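Local coordinates for protein cytochrome P450 RhF (Acinetobacter radioresistens, PDB 6RO8) that probably oxidises organic substrates at a cysteine-ligated heme, as the heme domain of a larger class VII cytochrome P450 with peroxygenase activity, at residues M122-D130 with M251-Y259; N136-V144 with N385-I393. All blocks are in the same frame, centred on the assembly; numbering follows the deposited sequence.

Interaction 1 of 2, residues M122-D130 with M251-Y259; sequences MERRRALMD and MPEVVTDNY. With HEM (protoporphyrin IX containing Fe), chain B.
Arg125 carries this contact by reaching from helix 121-127 to both the backbone and the aromatic ring of 251-259. Arg125 NE donates to Val254 O at 2.9 Å with an N-H...O angle of 139°, approaching from above the carbonyl plane, and NH2 adds a weak bond to the same oxygen. With CG anti to the backbone N (chi1 -161°) and chi2 extended, Arg125 CD lies over the Tyr259 ring in a CH-pi contact, 3.5 Å from the centroid and 13° off the normal; the bend at chi3 then turns NE to Val254 O. Met129 CE reaches the hydroxyl end of that tyrosine, 3.3 Å from Tyr259 OH. Away from the ring, Arg124 NH1 forms a long salt bridge with Glu253 OE2 (3.6 Å), while Leu128 CG rests on Met251 CE at 3.7 Å.

Glu116 forms a salt bridge with Arg125 NH1, which with the Val254 O bonds fixes the guanidinium, and Thr256 OG1 N-caps helix 257-270 by accepting from Tyr259 N at 2.9 Å. Next along the chain, Arg126 turns away from 251-259 and donates through NH1 to heme propionate O2D (2.8 Å), so adjacent arginines serve the loop and the cofactor.

The contact thus sets the C helix (121-127) against the turn between helices 240-250 and 257-270; from helix 240-250, Met244 touches Met129 and Tyr259, and Lys247 touches Leu128 and Val255.

Interaction 2 of 2, residues N136-V144 with N385-I393; sequences NLEEHQHFV and NIGRMEMCI
Gln141 lays its flat amide beside Met389, with NE2 3.9 Å from Met389 CG, whereas the His140 ring stays on its own helix, 134-155. That imidazole uses its edge there: His140 ND1 donates to Asn136 O at 2.9 Å, with the acceptor in the ring plane and an N-H...O angle of 165°. Phe179 of helix 170-179 meets the ring edge-to-face, and it is His140 CB that comes near Met389 CE. On the other segment, Arg388 NH1 donates in the guanidinium plane to Asn385 OD1 (2.9 Å).

Met389 is the knob, set in a hole formed by Leu137, His140, Gln141 and Val144. Met389 SD lies 3.6 Å from Val144 CG2, and the bend at chi3 sets CE beside Leu137 O. At one end Leu137 CD2 crosses Ile386 CG1 at 3.6 Å, roughly at a right angle; at the other, Ile393 CD1 lies against Val144 CG1 (3.7 Å) and Gln141 CG (3.8 Å). The segment axes, of the D helix (134-155) and the L helix (384-401), approach to 10.1 Å and run in the same general direction, crossing at -30°.

No hydrogen bond joins the two segments: His140 is bonded within its helix, and Arg388 is held by Asn385 and, outside the contact, by Glu308. The helices are therefore positioned here by the fit of aliphatic and thioether surfaces, not by directional bonds.

In the fold
Interactions 1 and 2 lie in the helical part of the P450 fold, their centres 25 Å apart and their nearest atoms about 7 Å apart without touching. Along the chain the order is 122-130, 136-144, 251-259, 385-393, so the pairings interleave: consecutive helices 121-127 and 134-155 pair with separate, later parts of the chain. Both contacts border the heme, interaction 1 on the propionate side, whereas in interaction 2 helix 384-401, the L helix that follows the axial ligand Cys381, has Ile386 touching the heme at its vinyl- and methyl-bearing edge. Together they tie the C and D helices to the start of helix 257-270 and the L helix, framing the cofactor site.

Interaction 1 of 2, residues M122-D130 with M251-Y259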
loop_
_atom_site.group_PDB
_atom_site.type_symbol
_atom_site.label_atom_id
_atom_site.label_comp_id
_atom_site.label_asym_id
_atom_site.label_seq_id
_atom_site.Cartn_x
_atom_site.Cartn_y
_atom_site.Cartn_z
ATOM N N MET A 122 -14.982 -12.190 7.564
ATOM C CA MET A 122 -14.433 -11.090 6.794
ATOM C C MET A 122 -15.516 -10.061 6.449
ATOM O O MET A 122 -15.400 -8.884 6.806
ATOM C CB MET A 122 -13.753 -11.682 5.558
ATOM C CG MET A 122 -13.557 -10.838 4.354
ATOM S SD MET A 122 -13.013 -9.140 4.518
ATOM C CE MET A 122 -13.798 -8.485 3.062
ATOM N N GLU A 123 -16.608 -10.491 5.810
ATOM C CA GLU A 123 -17.654 -9.540 5.429
ATOM C C GLU A 123 -18.482 -9.053 6.618
ATOM O O GLU A 123 -18.818 -7.873 6.685
ATOM C CB GLU A 123 -18.588 -10.144 4.383
ATOM C CG GLU A 123 -18.096 -10.068 2.946
ATOM C CD GLU A 123 -17.714 -8.671 2.483
ATOM O OE1 GLU A 123 -18.042 -7.684 3.160
ATOM O OE2 GLU A 123 -17.084 -8.557 1.418
ATOM N N ARG A 124 -18.874 -9.948 7.528
ATOM C CA ARG A 124 -19.545 -9.528 8.757
ATOM C C ARG A 124 -18.765 -8.422 9.451
ATOM O O ARG A 124 -19.339 -7.404 9.845
ATOM C CB ARG A 124 -19.713 -10.707 9.712
ATOM C CG ARG A 124 -21.112 -10.924 10.204
ATOM C CD ARG A 124 -21.142 -12.077 11.174
ATOM N NE ARG A 124 -21.167 -13.368 10.503
ATOM C CZ ARG A 124 -20.721 -14.502 11.041
ATOM N NH1 ARG A 124 -20.215 -14.508 12.270
ATOM N NH2 ARG A 124 -20.800 -15.640 10.364
ATOM N N ARG A 125 -17.450 -8.596 9.590
ATOM C CA ARG A 125 -16.619 -7.562 10.200
ATOM C C ARG A 125 -16.557 -6.313 9.325
ATOM O O ARG A 125 -16.693 -5.188 9.819
ATOM C CB ARG A 125 -15.219 -8.112 10.458
ATOM C CG ARG A 125 -14.424 -7.324 11.464
ATOM C CD ARG A 125 -13.099 -8.009 11.713
ATOM N NE ARG A 125 -13.262 -9.295 12.381
ATOM C CZ ARG A 125 -12.316 -10.228 12.445
ATOM N NH1 ARG A 125 -11.138 -10.013 11.875
ATOM N NH2 ARG A 125 -12.544 -11.371 13.088
ATOM N N ARG A 126 -16.353 -6.488 8.018
ATOM C CA ARG A 126 -16.371 -5.343 7.117
ATOM C C ARG A 126 -17.747 -4.690 7.106
ATOM O O ARG A 126 -17.881 -3.498 7.410
ATOM C CB ARG A 126 -15.965 -5.765 5.701
ATOM C CG ARG A 126 -16.023 -4.604 4.715
ATOM C CD ARG A 126 -15.368 -4.916 3.380
ATOM N NE ARG A 126 -15.394 -3.734 2.514
ATOM C CZ ARG A 126 -14.511 -3.464 1.549
ATOM N NH1 ARG A 126 -13.505 -4.300 1.304
ATOM N NH2 ARG A 126 -14.637 -2.354 0.824
ATOM N N ALA A 127 -18.790 -5.470 6.769
ATOM C CA ALA A 127 -20.133 -4.915 6.605
ATOM C C ALA A 127 -20.564 -4.138 7.832
ATOM O O ALA A 127 -21.332 -3.178 7.724
ATOM C CB ALA A 127 -21.158 -6.014 6.301
ATOM N N LEU A 128 -20.055 -4.502 9.001
ATOM C CA LEU A 128 -20.460 -3.830 10.222
ATOM C C LEU A 128 -19.438 -2.789 10.678
ATOM O O LEU A 128 -19.369 -2.477 11.872
ATOM C CB LEU A 128 -20.745 -4.856 11.327
ATOM C CG LEU A 128 -22.152 -5.517 11.454
ATOM C CD1 LEU A 128 -23.336 -4.527 11.723
ATOM C CD2 LEU A 128 -22.472 -6.462 10.273
ATOM N N MET A 129 -18.668 -2.192 9.747
ATOM C CA MET A 129 -17.773 -1.126 10.237
ATOM C C MET A 129 -17.549 -0.012 9.202
ATOM O O MET A 129 -16.455 0.145 8.669
ATOM C CB MET A 129 -16.438 -1.706 10.689
ATOM C CG MET A 129 -16.345 -1.829 12.191
ATOM S SD MET A 129 -14.712 -2.399 12.662
ATOM C CE MET A 129 -14.438 -3.678 11.444
ATOM N N ASP A 130 -18.552 0.864 9.038
ATOM C CA ASP A 130 -18.471 1.962 8.073
ATOM C C ASP A 130 -18.743 3.331 8.713
ATOM O O ASP A 130 -19.885 3.677 9.059
ATOM C CB ASP A 130 -19.395 1.672 6.898
ATOM C CG ASP A 130 -18.970 0.394 6.155
ATOM O OD1 ASP A 130 -17.743 0.162 6.104
ATOM O OD2 ASP A 130 -19.818 -0.377 5.639
ATOM N N MET A 251 -20.726 -6.953 19.442
ATOM C CA MET A 251 -20.517 -8.231 18.765
ATOM C C MET A 251 -19.075 -8.690 18.978
ATOM O O MET A 251 -18.259 -8.685 18.044
ATOM C CB MET A 251 -20.853 -8.132 17.277
ATOM C CG MET A 251 -20.190 -6.979 16.546
ATOM S SD MET A 251 -20.795 -6.815 14.865
ATOM C CE MET A 251 -22.213 -5.740 15.126
ATOM N N PRO A 252 -18.731 -9.106 20.200
ATOM C CA PRO A 252 -17.362 -9.580 20.451
ATOM C C PRO A 252 -17.050 -10.878 19.741
ATOM O O PRO A 252 -15.878 -11.235 19.598
ATOM C CB PRO A 252 -17.327 -9.748 21.972
ATOM C CG PRO A 252 -18.754 -10.024 22.334
ATOM C CD PRO A 252 -19.594 -9.237 21.385
ATOM N N GLU A 253 -18.078 -11.608 19.314
ATOM C CA GLU A 253 -17.890 -12.729 18.402
ATOM C C GLU A 253 -17.126 -12.296 17.152
ATOM O O GLU A 253 -16.139 -12.932 16.770
ATOM C CB GLU A 253 -19.243 -13.309 18.021
ATOM C CG GLU A 253 -19.210 -14.721 17.520
ATOM C CD GLU A 253 -19.026 -14.835 16.019
ATOM O OE1 GLU A 253 -18.477 -13.928 15.352
ATOM O OE2 GLU A 253 -19.487 -15.868 15.493
ATOM N N VAL A 254 -17.564 -11.209 16.509
ATOM C CA VAL A 254 -17.139 -10.849 15.160
ATOM C C VAL A 254 -15.946 -9.917 15.239
ATOM O O VAL A 254 -14.891 -10.174 14.651
ATOM C CB VAL A 254 -18.311 -10.196 14.404
ATOM C CG1 VAL A 254 -17.871 -9.653 13.045
ATOM C CG2 VAL A 254 -19.456 -11.182 14.260
ATOM N N VAL A 255 -16.136 -8.803 15.937
ATOM C CA VAL A 255 -15.089 -7.812 16.140
ATOM C C VAL A 255 -14.412 -8.217 17.447
ATOM O O VAL A 255 -14.785 -7.776 18.535
ATOM C CB VAL A 255 -15.658 -6.396 16.166
ATOM C CG1 VAL A 255 -14.625 -5.366 16.567
ATOM C CG2 VAL A 255 -16.239 -6.076 14.803
ATOM N N THR A 256 -13.443 -9.127 17.333
ATOM C CA THR A 256 -12.817 -9.815 18.454
ATOM C C THR A 256 -11.741 -8.956 19.104
ATOM O O THR A 256 -11.251 -7.975 18.535
ATOM C CB THR A 256 -12.187 -11.123 17.985
ATOM O OG1 THR A 256 -10.968 -10.835 17.289
ATOM C CG2 THR A 256 -13.129 -11.857 17.059
ATOM N N ASP A 257 -11.348 -9.360 20.309
ATOM C CA ASP A 257 -10.337 -8.593 21.022
ATOM C C ASP A 257 -8.986 -8.686 20.330
ATOM O O ASP A 257 -8.259 -7.689 20.253
ATOM C CB ASP A 257 -10.233 -9.062 22.473
ATOM C CG ASP A 257 -9.616 -8.007 23.381
ATOM O OD1 ASP A 257 -8.977 -7.051 22.872
ATOM O OD2 ASP A 257 -9.778 -8.130 24.614
ATOM N N ASN A 258 -8.625 -9.867 19.826
ATOM C CA ASN A 258 -7.387 -9.965 19.058
ATOM C C ASN A 258 -7.473 -9.146 17.785
ATOM O O ASN A 258 -6.494 -8.506 17.382
ATOM C CB ASN A 258 -7.061 -11.405 18.691
ATOM C CG ASN A 258 -5.850 -11.486 17.785
ATOM O OD1 ASN A 258 -5.969 -11.459 16.544
ATOM N ND2 ASN A 258 -4.674 -11.558 18.392
ATOM N N TYR A 259 -8.629 -9.175 17.120
ATOM C CA TYR A 259 -8.785 -8.328 15.949
ATOM C C TYR A 259 -8.543 -6.874 16.314
ATOM O O TYR A 259 -7.935 -6.128 15.542
ATOM C CB TYR A 259 -10.167 -8.493 15.320
ATOM C CG TYR A 259 -10.454 -7.346 14.390
ATOM C CD1 TYR A 259 -9.905 -7.311 13.110
ATOM C CD2 TYR A 259 -11.222 -6.261 14.813
ATOM C CE1 TYR A 259 -10.148 -6.244 12.268
ATOM C CE2 TYR A 259 -11.459 -5.199 13.996
ATOM C CZ TYR A 259 -10.929 -5.183 12.723
ATOM O OH TYR A 259 -11.190 -4.095 11.928
HETATM C CHA HEM B . -7.277 -3.148 1.467
HETATM C CHB HEM B . -4.151 -0.617 -1.274
HETATM C CHC HEM B . -4.845 3.371 1.444
HETATM C CHD HEM B . -7.581 0.672 4.418
HETATM C C1A HEM B . -6.357 -2.831 0.491
HETATM C C2A HEM B . -5.811 -3.718 -0.520
HETATM C C3A HEM B . -4.957 -3.025 -1.267
HETATM C C4A HEM B . -4.908 -1.662 -0.767
HETATM C CMA HEM B . -4.163 -3.600 -2.458
HETATM C CAA HEM B . -6.164 -5.209 -0.719
HETATM C CBA HEM B . -7.194 -5.277 -1.829
HETATM C CGA HEM B . -7.679 -6.684 -2.050
HETATM O O1A HEM B . -7.189 -7.613 -1.363
HETATM O O2A HEM B . -8.563 -6.862 -2.921
HETATM C C1B HEM B . -4.137 0.687 -0.839
HETATM C C2B HEM B . -3.506 1.798 -1.526
HETATM C C3B HEM B . -3.684 2.905 -0.765
HETATM C C4B HEM B . -4.441 2.526 0.421
HETATM C CMB HEM B . -2.770 1.656 -2.885
HETATM C CAB HEM B . -3.246 4.366 -1.022
HETATM C CBB HEM B . -2.764 4.837 -2.172
HETATM C C1C HEM B . -5.649 2.995 2.498
HETATM C C2C HEM B . -6.107 3.819 3.604
HETATM C C3C HEM B . -6.867 3.042 4.410
HETATM C C4C HEM B . -6.912 1.724 3.844
HETATM C CMC HEM B . -5.757 5.314 3.765
HETATM C CAC HEM B . -7.624 3.351 5.731
HETATM C CBC HEM B . -7.589 4.547 6.320
HETATM C C1D HEM B . -7.722 -0.595 3.908
HETATM C C2D HEM B . -8.457 -1.674 4.524
HETATM C C3D HEM B . -8.388 -2.724 3.714
HETATM C C4D HEM B . -7.599 -2.354 2.545
HETATM C CMD HEM B . -9.194 -1.635 5.880
HETATM C CAD HEM B . -9.025 -4.099 4.019
HETATM C CBD HEM B . -10.465 -4.187 3.532
HETATM C CGD HEM B . -10.862 -5.642 3.429
HETATM O O1D HEM B . -10.023 -6.510 3.752
HETATM O O2D HEM B . -12.008 -5.951 3.017
HETATM N NA HEM B . -5.770 -1.595 0.316
HETATM N NB HEM B . -4.693 1.168 0.338
HETATM N NC HEM B . -6.163 1.724 2.689
HETATM N ND HEM B . -7.214 -1.044 2.699
HETATM FE FE HEM B . -5.968 0.095 1.526
HETATM O O HOH W 1 -4.251 -0.726 2.820
#

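Interaction 2 of 2, residues N136-V144 with N385-I393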
loop_
_atom_site.group_PDB
_atom_site.type_symbol
_atom_site.label_atom_id
_atom_site.label_comp_id
_atom_site.label_asym_id
_atom_site.label_seq_id
_atom_site.Cartn_x
_atom_site.Cartn_y
_atom_site.Cartn_z
ATOM N N ASN A 136 -18.388 11.935 6.634
ATOM C CA ASN A 136 -17.230 11.825 7.509
ATOM C C ASN A 136 -15.948 12.066 6.724
ATOM O O ASN A 136 -15.022 12.723 7.206
ATOM C CB ASN A 136 -17.223 10.454 8.193
ATOM C CG ASN A 136 -16.095 10.311 9.218
ATOM O OD1 ASN A 136 -15.946 11.132 10.116
ATOM N ND2 ASN A 136 -15.277 9.284 9.056
ATOM N N LEU A 137 -15.890 11.569 5.494
ATOM C CA LEU A 137 -14.725 11.841 4.665
ATOM C C LEU A 137 -14.681 13.303 4.236
ATOM O O LEU A 137 -13.592 13.868 4.072
ATOM C CB LEU A 137 -14.723 10.892 3.463
ATOM C CG LEU A 137 -14.651 9.399 3.862
ATOM C CD1 LEU A 137 -14.525 8.485 2.664
ATOM C CD2 LEU A 137 -13.512 9.140 4.841
ATOM N N GLU A 138 -15.846 13.943 4.094
ATOM C CA GLU A 138 -15.873 15.352 3.709
ATOM C C GLU A 138 -15.160 16.215 4.735
ATOM O O GLU A 138 -14.416 17.135 4.375
ATOM C CB GLU A 138 -17.312 15.836 3.548
ATOM C CG GLU A 138 -17.779 15.927 2.116
ATOM C CD GLU A 138 -19.259 15.605 1.972
ATOM O OE1 GLU A 138 -19.616 14.835 1.052
ATOM O OE2 GLU A 138 -20.065 16.126 2.774
ATOM N N GLU A 139 -15.385 15.950 6.023
ATOM C CA GLU A 139 -14.780 16.813 7.025
ATOM C C GLU A 139 -13.303 16.508 7.174
ATOM O O GLU A 139 -12.504 17.406 7.444
ATOM C CB GLU A 139 -15.553 16.707 8.348
ATOM C CG GLU A 139 -16.966 17.284 8.235
ATOM C CD GLU A 139 -17.794 17.124 9.530
ATOM O OE1 GLU A 139 -17.351 16.401 10.460
ATOM O OE2 GLU A 139 -18.885 17.740 9.616
ATOM N N HIS A 140 -12.919 15.259 6.956
ATOM C CA HIS A 140 -11.500 14.942 6.930
ATOM C C HIS A 140 -10.800 15.637 5.762
ATOM O O HIS A 140 -9.641 16.065 5.889
ATOM C CB HIS A 140 -11.311 13.420 6.893
ATOM C CG HIS A 140 -11.447 12.775 8.238
ATOM N ND1 HIS A 140 -12.637 12.260 8.708
ATOM C CD2 HIS A 140 -10.544 12.602 9.233
ATOM C CE1 HIS A 140 -12.452 11.770 9.922
ATOM N NE2 HIS A 140 -11.192 11.969 10.266
ATOM N N GLN A 141 -11.504 15.796 4.641
ATOM C CA GLN A 141 -10.949 16.519 3.503
ATOM C C GLN A 141 -10.590 17.959 3.877
ATOM O O GLN A 141 -9.486 18.432 3.582
ATOM C CB GLN A 141 -11.947 16.478 2.347
ATOM C CG GLN A 141 -11.403 16.916 1.013
ATOM C CD GLN A 141 -12.443 16.830 -0.074
ATOM O OE1 GLN A 141 -13.632 17.008 0.179
ATOM N NE2 GLN A 141 -12.006 16.543 -1.293
ATOM N N HIS A 142 -11.511 18.670 4.538
ATOM C CA HIS A 142 -11.199 19.998 5.059
ATOM C C HIS A 142 -9.905 19.970 5.850
ATOM O O HIS A 142 -9.060 20.865 5.724
ATOM C CB HIS A 142 -12.341 20.507 5.949
ATOM C CG HIS A 142 -12.093 21.865 6.546
ATOM N ND1 HIS A 142 -11.110 22.721 6.089
ATOM C CD2 HIS A 142 -12.706 22.513 7.565
ATOM C CE1 HIS A 142 -11.129 23.835 6.800
ATOM N NE2 HIS A 142 -12.088 23.735 7.702
ATOM N N PHE A 143 -9.736 18.933 6.677
ATOM C CA PHE A 143 -8.572 18.846 7.551
ATOM C C PHE A 143 -7.300 18.648 6.742
ATOM O O PHE A 143 -6.275 19.289 7.015
ATOM C CB PHE A 143 -8.793 17.708 8.545
ATOM C CG PHE A 143 -7.643 17.437 9.452
ATOM C CD1 PHE A 143 -7.354 18.277 10.499
ATOM C CD2 PHE A 143 -6.875 16.302 9.287
ATOM C CE1 PHE A 143 -6.297 17.999 11.348
ATOM C CE2 PHE A 143 -5.822 16.023 10.133
ATOM C CZ PHE A 143 -5.529 16.868 11.155
ATOM N N VAL A 144 -7.353 17.767 5.736
ATOM C CA VAL A 144 -6.227 17.600 4.826
ATOM C C VAL A 144 -5.859 18.930 4.185
ATOM O O VAL A 144 -4.678 19.284 4.092
ATOM C CB VAL A 144 -6.541 16.527 3.763
ATOM C CG1 VAL A 144 -5.330 16.285 2.900
ATOM C CG2 VAL A 144 -6.939 15.213 4.425
ATOM N N ASN A 385 -10.802 6.046 -1.141
ATOM C CA ASN A 385 -11.145 7.442 -1.389
ATOM C C ASN A 385 -10.407 8.395 -0.466
ATOM O O ASN A 385 -10.177 9.542 -0.842
ATOM C CB ASN A 385 -12.648 7.667 -1.300
ATOM C CG ASN A 385 -13.370 7.089 -2.480
ATOM O OD1 ASN A 385 -12.868 7.093 -3.598
ATOM N ND2 ASN A 385 -14.517 6.519 -2.228
ATOM N N ILE A 386 -10.016 7.962 0.724
ATOM C CA ILE A 386 -9.127 8.793 1.526
ATOM C C ILE A 386 -7.800 8.969 0.799
ATOM O O ILE A 386 -7.287 10.088 0.659
ATOM C CB ILE A 386 -8.934 8.189 2.930
ATOM C CG1 ILE A 386 -10.258 8.202 3.699
ATOM C CG2 ILE A 386 -7.854 8.950 3.670
ATOM C CD1 ILE A 386 -10.297 7.182 4.885
ATOM N N GLY A 387 -7.254 7.867 0.279
ATOM C CA GLY A 387 -6.023 7.955 -0.496
ATOM C C GLY A 387 -6.134 8.889 -1.691
ATOM O O GLY A 387 -5.217 9.686 -1.951
ATOM N N ARG A 388 -7.259 8.808 -2.434
ATOM C CA ARG A 388 -7.446 9.647 -3.613
ATOM C C ARG A 388 -7.550 11.100 -3.208
ATOM O O ARG A 388 -6.963 11.990 -3.835
ATOM C CB ARG A 388 -8.718 9.243 -4.349
ATOM C CG ARG A 388 -8.659 7.957 -5.129
ATOM C CD ARG A 388 -10.057 7.478 -5.482
ATOM N NE ARG A 388 -9.988 6.422 -6.484
ATOM C CZ ARG A 388 -10.859 5.427 -6.557
ATOM N NH1 ARG A 388 -11.854 5.363 -5.684
ATOM N NH2 ARG A 388 -10.731 4.496 -7.489
ATOM N N MET A 389 -8.344 11.354 -2.168
ATOM C CA MET A 389 -8.537 12.704 -1.674
ATOM C C MET A 389 -7.206 13.338 -1.287
ATOM O O MET A 389 -6.942 14.486 -1.641
ATOM C CB MET A 389 -9.487 12.655 -0.493
ATOM C CG MET A 389 -9.620 13.906 0.277
ATOM S SD MET A 389 -8.920 13.587 1.895
ATOM C CE MET A 389 -10.182 12.602 2.678
ATOM N N GLU A 390 -6.329 12.605 -0.581
ATOM C CA GLU A 390 -5.080 13.232 -0.153
ATOM C C GLU A 390 -4.176 13.511 -1.344
ATOM O O GLU A 390 -3.514 14.553 -1.389
ATOM C CB GLU A 390 -4.373 12.369 0.884
ATOM C CG GLU A 390 -5.170 12.184 2.152
ATOM C CD GLU A 390 -4.418 11.399 3.198
ATOM O OE1 GLU A 390 -3.298 11.805 3.567
ATOM O OE2 GLU A 390 -4.951 10.365 3.645
ATOM N N MET A 391 -4.191 12.631 -2.350
ATOM C CA MET A 391 -3.358 12.849 -3.528
ATOM C C MET A 391 -3.818 14.074 -4.328
ATOM O O MET A 391 -2.992 14.895 -4.748
ATOM C CB MET A 391 -3.363 11.580 -4.376
ATOM C CG MET A 391 -2.604 10.407 -3.709
ATOM S SD MET A 391 -2.899 8.917 -4.672
ATOM C CE MET A 391 -1.849 9.170 -6.113
ATOM N N CYS A 392 -5.126 14.246 -4.526
ATOM C CA CYS A 392 -5.603 15.448 -5.231
ATOM C C CYS A 392 -5.203 16.736 -4.523
ATOM O O CYS A 392 -4.650 17.642 -5.160
ATOM C CB CYS A 392 -7.116 15.370 -5.431
ATOM S SG CYS A 392 -7.608 13.868 -6.311
ATOM N N ILE A 393 -5.449 16.834 -3.214
ATOM C CA ILE A 393 -5.130 18.069 -2.502
ATOM C C ILE A 393 -3.639 18.380 -2.604
ATOM O O ILE A 393 -3.250 19.525 -2.876
ATOM C CB ILE A 393 -5.594 17.994 -1.037
ATOM C CG1 ILE A 393 -7.124 18.081 -0.954
ATOM C CG2 ILE A 393 -4.989 19.128 -0.215
ATOM C CD1 ILE A 393 -7.721 17.244 0.179
#